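Local coordinates for phosphoribulokinase 1 (Rhodobacter sphaeroides, PDB 1A7J), which catalyses the ATP-dependent phosphorylation of D-ribulose 5-phosphate to D-ribulose 1,5-bisphosphate, a step of the Calvin cycle, at residues V230-F235 against A258-V263; P6-T11 against S125-Y130; E161-I166 against R221-A226. All coordinates share one frame; numbering follows the deposited sequence.

Contact 1: V230-F235 against A258-V263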
loop_
_atom_site.group_PDB
_atom_site.type_symbol
_atom_site.label_atom_id
_atom_site.label_comp_id
_atom_site.label_asym_id
_atom_site.label_seq_id
_atom_site.Cartn_x
_atom_site.Cartn_y
_atom_site.Cartn_z
ATOM N N VAL A 230 -8.707 13.699 -8.795
ATOM C CA VAL A 230 -9.704 12.621 -8.962
ATOM C C VAL A 230 -9.068 11.263 -8.781
ATOM O O VAL A 230 -7.859 11.113 -8.927
ATOM C CB VAL A 230 -10.405 12.591 -10.360
ATOM C CG1 VAL A 230 -11.271 13.806 -10.564
ATOM C CG2 VAL A 230 -9.381 12.461 -11.455
ATOM N N VAL A 231 -9.902 10.273 -8.503
ATOM C CA VAL A 231 -9.458 8.904 -8.333
ATOM C C VAL A 231 -10.134 8.046 -9.375
ATOM O O VAL A 231 -11.338 8.149 -9.585
ATOM C CB VAL A 231 -9.809 8.362 -6.932
ATOM C CG1 VAL A 231 -9.254 6.985 -6.763
ATOM C CG2 VAL A 231 -9.244 9.262 -5.859
ATOM N N VAL A 232 -9.318 7.338 -10.136
ATOM C CA VAL A 232 -9.794 6.352 -11.093
ATOM C C VAL A 232 -9.877 5.028 -10.357
ATOM O O VAL A 232 -8.886 4.588 -9.781
ATOM C CB VAL A 232 -8.786 6.174 -12.240
ATOM C CG1 VAL A 232 -9.342 5.299 -13.285
ATOM C CG2 VAL A 232 -8.403 7.534 -12.818
ATOM N N ILE A 233 -11.041 4.389 -10.356
ATOM C CA ILE A 233 -11.154 3.084 -9.727
ATOM C C ILE A 233 -11.404 2.075 -10.815
ATOM O O ILE A 233 -12.447 2.101 -11.436
ATOM C CB ILE A 233 -12.295 3.043 -8.728
ATOM C CG1 ILE A 233 -12.217 4.248 -7.808
ATOM C CG2 ILE A 233 -12.186 1.803 -7.888
ATOM C CD1 ILE A 233 -13.534 4.575 -7.161
ATOM N N ARG A 234 -10.366 1.341 -11.194
ATOM C CA ARG A 234 -10.501 0.311 -12.207
ATOM C C ARG A 234 -10.603 -1.094 -11.623
ATOM O O ARG A 234 -9.737 -1.497 -10.847
ATOM C CB ARG A 234 -9.332 0.362 -13.168
ATOM C CG ARG A 234 -9.690 -0.261 -14.484
ATOM C CD ARG A 234 -8.506 -0.672 -15.284
ATOM N NE ARG A 234 -7.735 -1.646 -14.557
ATOM C CZ ARG A 234 -7.283 -2.773 -15.066
ATOM N NH1 ARG A 234 -7.358 -3.019 -16.369
ATOM N NH2 ARG A 234 -6.693 -3.625 -14.255
ATOM N N PHE A 235 -11.642 -1.829 -12.035
ATOM C CA PHE A 235 -11.822 -3.233 -11.677
ATOM C C PHE A 235 -11.209 -4.171 -12.714
ATOM O O PHE A 235 -11.667 -4.228 -13.854
ATOM C CB PHE A 235 -13.303 -3.578 -11.524
ATOM C CG PHE A 235 -14.018 -2.763 -10.491
ATOM C CD1 PHE A 235 -14.176 -1.386 -10.652
ATOM C CD2 PHE A 235 -14.513 -3.355 -9.337
ATOM C CE1 PHE A 235 -14.806 -0.618 -9.680
ATOM C CE2 PHE A 235 -15.143 -2.585 -8.354
ATOM C CZ PHE A 235 -15.280 -1.220 -8.530
ATOM N N ALA A 258 -15.469 1.017 -19.810
ATOM C CA ALA A 258 -16.575 0.177 -19.366
ATOM C C ALA A 258 -16.270 -0.438 -18.019
ATOM O O ALA A 258 -17.147 -0.990 -17.382
ATOM C CB ALA A 258 -16.866 -0.904 -20.385
ATOM N N ASN A 259 -15.019 -0.328 -17.589
ATOM C CA ASN A 259 -14.556 -0.990 -16.383
ATOM C C ASN A 259 -13.857 -0.103 -15.400
ATOM O O ASN A 259 -13.196 -0.618 -14.514
ATOM C CB ASN A 259 -13.625 -2.155 -16.734
ATOM C CG ASN A 259 -12.205 -1.717 -17.100
ATOM O OD1 ASN A 259 -11.989 -0.692 -17.732
ATOM N ND2 ASN A 259 -11.250 -2.577 -16.808
ATOM N N SER A 260 -13.997 1.216 -15.523
ATOM C CA SER A 260 -13.438 2.106 -14.508
ATOM C C SER A 260 -14.260 3.347 -14.219
ATOM O O SER A 260 -14.835 3.932 -15.113
ATOM C CB SER A 260 -11.992 2.480 -14.858
ATOM O OG SER A 260 -11.904 3.301 -15.996
ATOM N N ILE A 261 -14.406 3.679 -12.950
ATOM C CA ILE A 261 -15.212 4.824 -12.567
ATOM C C ILE A 261 -14.276 5.926 -12.079
ATOM O O ILE A 261 -13.290 5.632 -11.387
ATOM C CB ILE A 261 -16.218 4.420 -11.450
ATOM C CG1 ILE A 261 -17.171 5.585 -11.118
ATOM C CG2 ILE A 261 -15.475 3.974 -10.244
ATOM C CD1 ILE A 261 -18.407 5.188 -10.299
ATOM N N VAL A 262 -14.481 7.157 -12.550
ATOM C CA VAL A 262 -13.747 8.294 -11.994
ATOM C C VAL A 262 -14.575 9.005 -10.925
ATOM O O VAL A 262 -15.739 9.301 -11.124
ATOM C CB VAL A 262 -13.331 9.304 -13.081
ATOM C CG1 VAL A 262 -12.420 10.343 -12.488
ATOM C CG2 VAL A 262 -12.629 8.582 -14.207
ATOM N N VAL A 263 -13.948 9.323 -9.807
ATOM C CA VAL A 263 -14.666 9.726 -8.622
ATOM C C VAL A 263 -13.951 10.936 -8.027
ATOM O O VAL A 263 -12.738 10.909 -7.884
ATOM C CB VAL A 263 -14.675 8.508 -7.678
ATOM C CG1 VAL A 263 -14.198 8.841 -6.292
ATOM C CG2 VAL A 263 -16.069 7.915 -7.634
#
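Ile233 and Ile261 run next to each other in the same direction, on the sheet face they share with Val231 and Val263. Between this pair the touch is made by the Ile261 methyl CG2, 3.6 Å from Ile233 CB, with Ile261 CG1 anti to the backbone N. Ile233 CD1 reaches obliquely across to Val263 CB at 4.1 Å. On this face helix 268-284 packs through Ala271 and Ile275 against Ile233. Arg234 and Val262 lie on the other face with Val232 and Ser260. Val230 CB meets Val262 CG1 obliquely at 3.7 Å, and the Arg234 chain runs alongside Asn259, Arg234 CG 3.6 Å from Asn259 ND2, guanidinium and amide planes 80° apart. Asn259 is tied twice to Phe235: its backbone O accepts from Phe235 N at 3.2 Å, while side-chain ND2 gives a weak bond to Phe235 O at 3.4 Å. An alanine here would lose that weak bond and the packing along Arg234, probably leaving the strand end less firmly held. Ile233 N donates almost straight to Ile261 O (2.8 Å, 174°). Alternating hydrogen-bonded and non-hydrogen-bonded pairs, 161° between strand directions, mark the antiparallel part of the mixed sheet in this P-loop kinase, similar in fold to adenylate kinase.

Contact 2: P6-T11 against S125-Y130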
loop_
_atom_site.group_PDB
_atom_site.type_symbol
_atom_site.label_atom_id
_atom_site.label_comp_id
_atom_site.label_asym_id
_atom_site.label_seq_id
_atom_site.Cartn_x
_atom_site.Cartn_y
_atom_site.Cartn_z
ATOM N N PRO A 6 -9.230 -15.428 5.046
ATOM C CA PRO A 6 -8.872 -14.479 3.988
ATOM C C PRO A 6 -7.863 -13.385 4.400
ATOM O O PRO A 6 -7.839 -12.922 5.550
ATOM C CB PRO A 6 -10.220 -13.914 3.556
ATOM C CG PRO A 6 -11.071 -14.023 4.772
ATOM C CD PRO A 6 -10.638 -15.270 5.471
ATOM N N ILE A 7 -6.906 -13.157 3.508
ATOM C CA ILE A 7 -5.982 -12.043 3.632
ATOM C C ILE A 7 -6.335 -10.991 2.580
ATOM O O ILE A 7 -6.469 -11.320 1.409
ATOM C CB ILE A 7 -4.547 -12.500 3.404
ATOM C CG1 ILE A 7 -4.336 -13.868 4.023
ATOM C CG2 ILE A 7 -3.601 -11.566 4.073
ATOM C CD1 ILE A 7 -3.064 -14.526 3.568
ATOM N N ILE A 8 -6.587 -9.759 3.030
ATOM C CA ILE A 8 -6.780 -8.569 2.179
ATOM C C ILE A 8 -5.489 -7.756 2.112
ATOM O O ILE A 8 -4.894 -7.447 3.142
ATOM C CB ILE A 8 -7.881 -7.655 2.755
ATOM C CG1 ILE A 8 -9.225 -8.370 2.676
ATOM C CG2 ILE A 8 -7.936 -6.319 1.980
ATOM C CD1 ILE A 8 -10.283 -7.687 3.449
ATOM N N SER A 9 -5.132 -7.300 0.916
ATOM C CA SER A 9 -3.803 -6.742 0.670
ATOM C C SER A 9 -3.861 -5.479 -0.176
ATOM O O SER A 9 -4.138 -5.549 -1.376
ATOM C CB SER A 9 -2.944 -7.792 -0.031
ATOM O OG SER A 9 -1.617 -7.347 -0.236
ATOM N N VAL A 10 -3.577 -4.339 0.462
ATOM C CA VAL A 10 -3.492 -3.017 -0.167
ATOM C C VAL A 10 -2.032 -2.661 -0.465
ATOM O O VAL A 10 -1.197 -2.625 0.433
ATOM C CB VAL A 10 -4.065 -1.945 0.783
ATOM C CG1 VAL A 10 -4.055 -0.597 0.123
ATOM C CG2 VAL A 10 -5.472 -2.321 1.234
ATOM N N THR A 11 -1.697 -2.449 -1.728
ATOM C CA THR A 11 -0.314 -2.146 -2.075
ATOM C C THR A 11 -0.210 -0.813 -2.803
ATOM O O THR A 11 -1.183 -0.361 -3.411
ATOM C CB THR A 11 0.295 -3.232 -2.944
ATOM O OG1 THR A 11 1.673 -2.946 -3.164
ATOM C CG2 THR A 11 -0.364 -3.248 -4.275
ATOM N N SER A 125 -9.222 -14.481 14.550
ATOM C CA SER A 125 -9.291 -13.487 13.481
ATOM C C SER A 125 -10.071 -13.961 12.251
ATOM O O SER A 125 -9.979 -15.116 11.843
ATOM C CB SER A 125 -7.877 -13.068 13.068
ATOM O OG SER A 125 -7.112 -12.715 14.204
ATOM N N HIS A 126 -10.877 -13.058 11.704
ATOM C CA HIS A 126 -11.681 -13.313 10.514
ATOM C C HIS A 126 -10.836 -13.125 9.247
ATOM O O HIS A 126 -11.107 -13.740 8.218
ATOM C CB HIS A 126 -12.892 -12.339 10.481
ATOM C CG HIS A 126 -14.129 -12.833 11.215
ATOM N ND1 HIS A 126 -14.467 -12.392 12.491
ATOM C CD2 HIS A 126 -15.037 -13.804 10.899
ATOM C CE1 HIS A 126 -15.508 -13.094 12.939
ATOM N NE2 HIS A 126 -15.875 -13.959 11.994
ATOM N N LEU A 127 -9.915 -12.166 9.293
ATOM C CA LEU A 127 -8.985 -11.927 8.195
ATOM C C LEU A 127 -7.738 -11.206 8.650
ATOM O O LEU A 127 -7.693 -10.649 9.749
ATOM C CB LEU A 127 -9.645 -11.120 7.092
ATOM C CG LEU A 127 -10.345 -9.842 7.523
ATOM C CD1 LEU A 127 -9.435 -8.639 7.357
ATOM C CD2 LEU A 127 -11.591 -9.687 6.681
ATOM N N LEU A 128 -6.684 -11.328 7.854
ATOM C CA LEU A 128 -5.497 -10.500 8.031
ATOM C C LEU A 128 -5.620 -9.336 7.063
ATOM O O LEU A 128 -6.316 -9.440 6.060
ATOM C CB LEU A 128 -4.217 -11.317 7.740
ATOM C CG LEU A 128 -2.847 -10.685 7.411
ATOM C CD1 LEU A 128 -2.331 -9.819 8.553
ATOM C CD2 LEU A 128 -1.852 -11.784 7.123
ATOM N N PHE A 129 -5.052 -8.198 7.450
ATOM C CA PHE A 129 -5.035 -7.006 6.621
ATOM C C PHE A 129 -3.611 -6.511 6.504
ATOM O O PHE A 129 -2.960 -6.276 7.508
ATOM C CB PHE A 129 -5.874 -5.915 7.261
ATOM C CG PHE A 129 -5.894 -4.630 6.488
ATOM C CD1 PHE A 129 -6.521 -4.569 5.245
ATOM C CD2 PHE A 129 -5.347 -3.468 7.028
ATOM C CE1 PHE A 129 -6.612 -3.370 4.545
ATOM C CE2 PHE A 129 -5.431 -2.266 6.343
ATOM C CZ PHE A 129 -6.065 -2.213 5.097
ATOM N N TYR A 130 -3.160 -6.272 5.281
ATOM C CA TYR A 130 -1.826 -5.732 5.047
ATOM C C TYR A 130 -1.946 -4.383 4.315
ATOM O O TYR A 130 -2.767 -4.241 3.411
ATOM C CB TYR A 130 -1.031 -6.725 4.196
ATOM C CG TYR A 130 0.292 -6.210 3.716
ATOM C CD1 TYR A 130 0.389 -5.464 2.547
ATOM C CD2 TYR A 130 1.452 -6.438 4.447
ATOM C CE1 TYR A 130 1.596 -4.948 2.120
ATOM C CE2 TYR A 130 2.685 -5.924 4.030
ATOM C CZ TYR A 130 2.740 -5.184 2.865
ATOM O OH TYR A 130 3.948 -4.702 2.414
#
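Ile8 O receives one N-H across the strands, from Tyr130 N at 3.0 Å and nearly along the C=O axis, and a CA-H...O contact from Phe129 CA at 3.5 Å adds a second approach. The N-H of the same residue is held as well: it donates to Leu128 O, with the donor lying above the carbonyl plane. Leu128 N to Pro6 O and Val10 N to Tyr130 O extend the parallel pattern in both directions, with the strand directions only 11° apart. Side chains sort by face. Ile7 and Leu128 run side by side, the methyl CG2 of Ile7 being 3.5 Å from Leu128 CD2. On the reverse face the Phe129 ring, with CG anti to the backbone N (chi1 179°), meets Ile8 CG2 in plane at its edge, Phe129 CD1 to Ile8 CG2 4.0 Å. Val10 CG2 comes obliquely to Phe129 CE1 at 3.7 Å, and Phe25 of helix 21-32 packs against that ring. Four backbone bonds thus join this pair, while Ser9 and Thr11 bond to strand 150-156. The Ile8 and Phe129 face is apolar; the Ile7 and Leu128 face also carries buried Ser9 OG, satisfied by Gly135 O, in a strand leading to the predicted ATP-binding loop.

Contact 3: E161-I166 against R221-A226. With SO4 (sulfate ion), chain B.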
loop_
_atom_site.group_PDB
_atom_site.type_symbol
_atom_site.label_atom_id
_atom_site.label_comp_id
_atom_site.label_asym_id
_atom_site.label_seq_id
_atom_site.Cartn_x
_atom_site.Cartn_y
_atom_site.Cartn_z
ATOM N N GLU A 161 3.615 11.184 -6.569
ATOM C CA GLU A 161 4.407 10.417 -5.612
ATOM C C GLU A 161 5.636 11.228 -5.252
ATOM O O GLU A 161 5.872 11.470 -4.077
ATOM C CB GLU A 161 4.814 9.062 -6.197
ATOM C CG GLU A 161 5.167 7.987 -5.148
ATOM C CD GLU A 161 6.668 7.912 -4.851
ATOM O OE1 GLU A 161 7.477 7.937 -5.813
ATOM O OE2 GLU A 161 7.043 7.854 -3.658
ATOM N N TRP A 162 6.294 11.811 -6.256
ATOM C CA TRP A 162 7.457 12.664 -6.022
ATOM C C TRP A 162 7.144 13.851 -5.117
ATOM O O TRP A 162 7.926 14.165 -4.247
ATOM C CB TRP A 162 8.006 13.207 -7.324
ATOM C CG TRP A 162 8.424 12.192 -8.293
ATOM C CD1 TRP A 162 8.503 10.841 -8.097
ATOM C CD2 TRP A 162 8.983 12.447 -9.568
ATOM N NE1 TRP A 162 9.119 10.243 -9.173
ATOM C CE2 TRP A 162 9.429 11.206 -10.087
ATOM C CE3 TRP A 162 9.193 13.612 -10.304
ATOM C CZ2 TRP A 162 10.075 11.103 -11.307
ATOM C CZ3 TRP A 162 9.842 13.514 -11.513
ATOM C CH2 TRP A 162 10.281 12.260 -12.009
ATOM N N ILE A 163 6.089 14.596 -5.413
ATOM C CA ILE A 163 5.683 15.698 -4.560
ATOM C C ILE A 163 5.449 15.166 -3.173
ATOM O O ILE A 163 5.822 15.796 -2.201
ATOM C CB ILE A 163 4.359 16.321 -5.037
ATOM C CG1 ILE A 163 4.577 17.015 -6.380
ATOM C CG2 ILE A 163 3.809 17.322 -4.000
ATOM C CD1 ILE A 163 3.397 16.901 -7.367
ATOM N N GLN A 164 4.754 14.043 -3.078
ATOM C CA GLN A 164 4.472 13.454 -1.777
ATOM C C GLN A 164 5.776 13.114 -1.070
ATOM O O GLN A 164 5.897 13.292 0.134
ATOM C CB GLN A 164 3.590 12.199 -1.906
ATOM C CG GLN A 164 2.104 12.487 -1.689
ATOM C CD GLN A 164 1.175 11.296 -1.927
ATOM O OE1 GLN A 164 1.617 10.161 -2.106
ATOM N NE2 GLN A 164 -0.132 11.551 -1.866
ATOM N N LYS A 165 6.796 12.764 -1.840
ATOM C CA LYS A 165 8.044 12.301 -1.266
ATOM C C LYS A 165 8.958 13.472 -0.930
ATOM O O LYS A 165 9.556 13.505 0.138
ATOM C CB LYS A 165 8.737 11.355 -2.237
ATOM C CG LYS A 165 10.171 11.124 -1.918
ATOM C CD LYS A 165 10.307 10.307 -0.663
ATOM C CE LYS A 165 11.775 10.066 -0.328
ATOM N NZ LYS A 165 11.981 9.457 1.031
ATOM N N ILE A 166 9.029 14.447 -1.833
ATOM C CA ILE A 166 9.891 15.618 -1.691
ATOM C C ILE A 166 9.440 16.367 -0.458
ATOM O O ILE A 166 10.265 16.877 0.301
ATOM C CB ILE A 166 9.787 16.546 -2.917
ATOM C CG1 ILE A 166 10.602 16.000 -4.078
ATOM C CG2 ILE A 166 10.335 17.881 -2.614
ATOM C CD1 ILE A 166 9.910 16.155 -5.356
ATOM N N ARG A 221 4.913 23.559 -3.812
ATOM C CA ARG A 221 4.941 24.202 -2.535
ATOM C C ARG A 221 4.097 23.434 -1.545
ATOM O O ARG A 221 4.344 23.521 -0.354
ATOM C CB ARG A 221 4.448 25.639 -2.682
ATOM C CG ARG A 221 5.056 26.607 -1.634
ATOM C CD ARG A 221 4.990 28.089 -2.114
ATOM N NE ARG A 221 6.251 28.440 -2.778
ATOM C CZ ARG A 221 6.804 29.665 -2.738
ATOM N NH1 ARG A 221 6.075 30.743 -2.387
ATOM N NH2 ARG A 221 8.068 29.841 -3.180
ATOM N N TRP A 222 3.108 22.680 -2.037
ATOM C CA TRP A 222 2.352 21.746 -1.187
ATOM C C TRP A 222 1.690 20.618 -1.948
ATOM O O TRP A 222 1.806 20.515 -3.167
ATOM C CB TRP A 222 1.298 22.469 -0.339
ATOM C CG TRP A 222 0.542 23.524 -1.053
ATOM C CD1 TRP A 222 1.023 24.729 -1.477
ATOM C CD2 TRP A 222 -0.873 23.537 -1.307
ATOM N NE1 TRP A 222 -0.000 25.503 -1.969
ATOM C CE2 TRP A 222 -1.176 24.802 -1.874
ATOM C CE3 TRP A 222 -1.912 22.618 -1.091
ATOM C CZ2 TRP A 222 -2.498 25.170 -2.229
ATOM C CZ3 TRP A 222 -3.224 22.985 -1.440
ATOM C CH2 TRP A 222 -3.501 24.252 -2.003
ATOM N N ILE A 223 1.195 19.652 -1.198
ATOM C CA ILE A 223 0.629 18.480 -1.821
ATOM C C ILE A 223 -0.782 18.813 -2.225
ATOM O O ILE A 223 -1.552 19.315 -1.429
ATOM C CB ILE A 223 0.621 17.292 -0.856
ATOM C CG1 ILE A 223 1.999 17.176 -0.206
ATOM C CG2 ILE A 223 0.296 16.019 -1.600
ATOM C CD1 ILE A 223 2.061 16.145 0.902
ATOM N N PRO A 224 -1.118 18.588 -3.500
ATOM C CA PRO A 224 -2.498 18.546 -3.981
ATOM C C PRO A 224 -3.442 17.826 -3.030
ATOM O O PRO A 224 -3.313 16.625 -2.813
ATOM C CB PRO A 224 -2.372 17.801 -5.295
ATOM C CG PRO A 224 -1.003 18.134 -5.773
ATOM C CD PRO A 224 -0.166 18.146 -4.540
ATOM N N THR A 225 -4.406 18.563 -2.484
ATOM C CA THR A 225 -5.370 18.025 -1.520
ATOM C C THR A 225 -6.302 17.028 -2.190
ATOM O O THR A 225 -6.340 16.941 -3.396
ATOM C CB THR A 225 -6.235 19.155 -0.897
ATOM O OG1 THR A 225 -7.008 19.795 -1.919
ATOM C CG2 THR A 225 -5.352 20.195 -0.234
ATOM N N ALA A 226 -7.119 16.331 -1.420
ATOM C CA ALA A 226 -8.132 15.475 -2.030
ATOM C C ALA A 226 -8.990 16.242 -3.021
ATOM O O ALA A 226 -9.294 15.748 -4.097
ATOM C CB ALA A 226 -9.015 14.840 -0.959
HETATM S S SO4 B . 13.937 6.006 0.531
HETATM O O1 SO4 B . 14.927 5.005 0.246
HETATM O O2 SO4 B . 12.651 5.569 0.059
HETATM O O3 SO4 B . 13.884 6.216 1.945
HETATM O O4 SO4 B . 14.295 7.219 -0.111
#
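Helix 158-168, which carries catalytic-site residue Lys165, packs here against the loop joining strands 204-210 and 229-235. No hydrogen bond links the two segments, and the 178 Å² buried between them comes from a few apolar touches. Ile163 points toward the loop. With CG1 anti to the carbonyl carbon (chi1 -68°), its branch methyl CG2 is placed anti to the backbone N, and this one methyl makes all the closest approaches of the residue: 3.9 Å to Trp222 O, 4.0 Å to Ile223 CA and 4.1 Å to Pro224 CD. At the next residue, Gln164 and Ile223 cross at about a right angle, Gln164 CG meeting Ile223 CG2 at 4.0 Å. Ile223 also touches Leu160 and His167 of the same helix, and His167 NE2 is hydrogen-bonded to Arg221 O, so one bond outside the paired segments also joins loop and helix. Lys165 starts out away from the loop. Its chain is bent at chi2 (70°) and then extended, which carries NZ into a salt bridge with Asp169 OD1 and a weak hydrogen bond to sulfate O4 at 3.4 Å. That ion, probably from the crystallisation liquor, is also bound by His69 ND1. The neighbouring carboxylate would probably favour a charged lysine. The helix thus presents Lys165 to Asp169, both of the catalytic site, while Glu161 OE1 is salt-bridged to Arg187 of that site.

In the fold
Contacts 1 and 2 belong to one mixed sheet, their centres 23 Å apart: contact 2 pairs parallel strands 7-11 and 127-132, whereas contact 1 joins antiparallel strands 229-235 and 260-264 further across, beyond 150-156 and 204-210. Contact 3 lies outside the sheet, and its loop 221-226 leads along the chain into strand 229-235 of contact 1, although their centres are 22 Å apart. Contacts 2 and 3 sit on opposite sides of the chain's centre, 28 Å between centres. Contact 3 contributes Lys165 to the catalytic site, and its Gln164 is about 4 Å from Thr18 of the predicted ATP site; contact 2 lies near, with Tyr130 about 8 Å from catalytic-site Asp42, both side chain to side chain.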